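Local structure of sgbp-b (Bacteroides uniformis, 7K44) at residues A[142-147]-A[174-179]. The protein probably binds xyloglucan at the cell surface as a glycan-binding protein of a xyloglucan utilization locus. Sequence-based numbering, arbitrary orientation. Where two conformers were deposited one is given.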
loop_
_atom_site.group_PDB
_atom_site.type_symbol
_atom_site.label_atom_id
_atom_site.label_comp_id
_atom_site.label_asym_id
_atom_site.label_seq_id
_atom_site.Cartn_x
_atom_site.Cartn_y
_atom_site.Cartn_z
ATOM N N VAL A 142 5.488 5.129 2.643
ATOM C CA VAL A 142 4.922 3.865 2.199
ATOM C C VAL A 142 3.811 3.512 3.174
ATOM O O VAL A 142 3.957 3.730 4.379
ATOM C CB VAL A 142 6.014 2.777 2.228
ATOM C CG1 VAL A 142 5.473 1.476 1.671
ATOM C CG2 VAL A 142 7.268 3.228 1.487
ATOM N N THR A 143 2.700 3.005 2.665
ATOM C CA THR A 143 1.587 2.561 3.494
ATOM C C THR A 143 1.411 1.060 3.327
ATOM O O THR A 143 1.505 0.536 2.214
ATOM C CB THR A 143 0.298 3.293 3.109
ATOM O OG1 THR A 143 0.515 4.703 3.216
ATOM C CG2 THR A 143 -0.843 2.914 4.052
ATOM N N VAL A 144 1.166 0.359 4.441
ATOM C CA VAL A 144 0.959 -1.087 4.420
ATOM C C VAL A 144 -0.344 -1.390 5.144
ATOM O O VAL A 144 -0.585 -0.848 6.227
ATOM C CB VAL A 144 2.128 -1.836 5.097
ATOM C CG1 VAL A 144 1.937 -3.348 4.980
ATOM C CG2 VAL A 144 3.462 -1.427 4.482
ATOM N N LEU A 145 -1.186 -2.222 4.538
ATOM C CA LEU A 145 -2.405 -2.719 5.170
ATOM C C LEU A 145 -2.197 -4.168 5.579
ATOM O O LEU A 145 -1.563 -4.943 4.859
ATOM C CB LEU A 145 -3.602 -2.671 4.217
ATOM C CG LEU A 145 -4.008 -1.326 3.621
ATOM C CD1 LEU A 145 -5.374 -1.434 2.977
ATOM C CD2 LEU A 145 -4.018 -0.276 4.691
ATOM N N GLY A 146 -2.737 -4.537 6.738
ATOM C CA GLY A 146 -2.607 -5.907 7.180
ATOM C C GLY A 146 -3.301 -6.109 8.505
ATOM O O GLY A 146 -4.261 -5.398 8.808
ATOM N N GLN A 147 -2.836 -7.069 9.297
ATOM C CA GLN A 147 -3.442 -7.340 10.596
ATOM C C GLN A 147 -2.345 -7.631 11.601
ATOM O O GLN A 147 -1.285 -8.156 11.248
ATOM C CB GLN A 147 -4.399 -8.542 10.547
ATOM C CG GLN A 147 -5.596 -8.370 9.615
ATOM C CD GLN A 147 -6.566 -7.305 10.094
ATOM O OE1 GLN A 147 -6.634 -7.002 11.281
ATOM N NE2 GLN A 147 -7.327 -6.739 9.166
ATOM N N ASP A 174 -3.893 -2.401 12.014
ATOM C CA ASP A 174 -4.162 -2.945 10.687
ATOM C C ASP A 174 -3.626 -2.062 9.568
ATOM O O ASP A 174 -3.908 -2.330 8.396
ATOM C CB ASP A 174 -5.660 -3.191 10.476
ATOM C CG ASP A 174 -6.486 -1.928 10.629
ATOM O OD1 ASP A 174 -5.909 -0.875 10.977
ATOM O OD2 ASP A 174 -7.711 -1.992 10.403
ATOM N N MET A 175 -2.878 -1.016 9.903
ATOM C CA MET A 175 -2.331 -0.107 8.907
ATOM C C MET A 175 -1.090 0.543 9.494
ATOM O O MET A 175 -1.059 0.861 10.687
ATOM C CB MET A 175 -3.355 0.974 8.543
ATOM C CG MET A 175 -3.046 1.720 7.263
ATOM S SD MET A 175 -3.098 3.500 7.462
ATOM C CE MET A 175 -1.589 3.737 8.373
ATOM N N LEU A 176 -0.067 0.726 8.667
ATOM C CA LEU A 176 1.083 1.477 9.133
ATOM C C LEU A 176 1.661 2.267 7.974
ATOM O O LEU A 176 1.416 1.957 6.804
ATOM C CB LEU A 176 2.150 0.612 9.832
ATOM C CG LEU A 176 2.829 -0.518 9.063
ATOM C CD1 LEU A 176 3.905 0.010 8.136
ATOM C CD2 LEU A 176 3.426 -1.520 10.029
ATOM N N THR A 177 2.413 3.300 8.323
ATOM C CA THR A 177 3.202 4.044 7.355
ATOM C C THR A 177 4.643 4.106 7.834
ATOM O O THR A 177 4.920 4.038 9.032
ATOM C CB THR A 177 2.674 5.469 7.138
ATOM O OG1 THR A 177 2.725 6.188 8.373
ATOM C CG2 THR A 177 1.259 5.440 6.640
ATOM N N PHE A 178 5.563 4.231 6.882
ATOM C CA PHE A 178 6.970 4.436 7.192
ATOM C C PHE A 178 7.615 5.198 6.045
ATOM O O PHE A 178 7.051 5.310 4.953
ATOM C CB PHE A 178 7.714 3.115 7.469
ATOM C CG PHE A 178 7.792 2.177 6.284
ATOM C CD1 PHE A 178 8.853 2.252 5.394
ATOM C CD2 PHE A 178 6.818 1.197 6.080
ATOM C CE1 PHE A 178 8.939 1.385 4.301
ATOM C CE2 PHE A 178 6.900 0.317 4.997
ATOM C CZ PHE A 178 7.967 0.417 4.105
ATOM N N THR A 179 8.806 5.727 6.303
ATOM C CA THR A 179 9.584 6.394 5.271
ATOM C C THR A 179 10.476 5.375 4.580
ATOM O O THR A 179 11.195 4.616 5.239
ATOM C CB THR A 179 10.434 7.513 5.871
ATOM O OG1 THR A 179 9.567 8.464 6.506
ATOM C CG2 THR A 179 11.270 8.196 4.780
#
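Val142 lies against one face of the Phe178 ring, and the two side chains point the same way from neighbouring antiparallel strands. From CB, on the same face of the sheet as Val142, the Phe178 side chain turns toward strand 142-147. Its CG sits between the backbone N and the carbonyl carbon (chi1 64°), which swings the ring across. On that side CD2 passes Val142 O. Farther out, CE2 comes near Val142 CG1 and CE1 near Val142 CG2. CZ at the tip meets both Val142 CG1 and Val142 CB. It is 3.6 Å from CB, which makes a CH-pi contact over the ring face, set toward its rim. Val144 CG2 touches the ring edge at CE2, 3.9 Å away, and Leu176 CD1 is also at the edge, in the ring plane. Val144 CG2 and Leu176 CD1 are in contact at 4.0 Å. An alanine in place of Phe178 would probably open a gap beside Val142 and leave Val144 CG2 without its aromatic neighbour.

The backbones form an antiparallel ladder from Val142-Phe178 to Leu145-Met175, which becomes irregular at Gly146. Val142 and Phe178 exchange two bonds, with Val142 N to Phe178 O the shorter at 2.8 Å and nearly straight. Val144 and Leu176 exchange two more. Gly146 N reaches Asp174 O at 3.0 Å, but from well above the carbonyl plane.

The other face carries Thr143, Leu145, Met175 and Thr177. Thr143 OG1 packs on Thr177 CG2 at 3.6 Å.

The pair forms the middle of a four-strand sheet in the IPT/TIG domain, an immunoglobulin-like fold. Strand 127-131 flanks 142-147, and strand 168-169 flanks 175-179. Phe178 and Leu176 face the second sheet of the domain, where both touch Ile155 on strand 152-157.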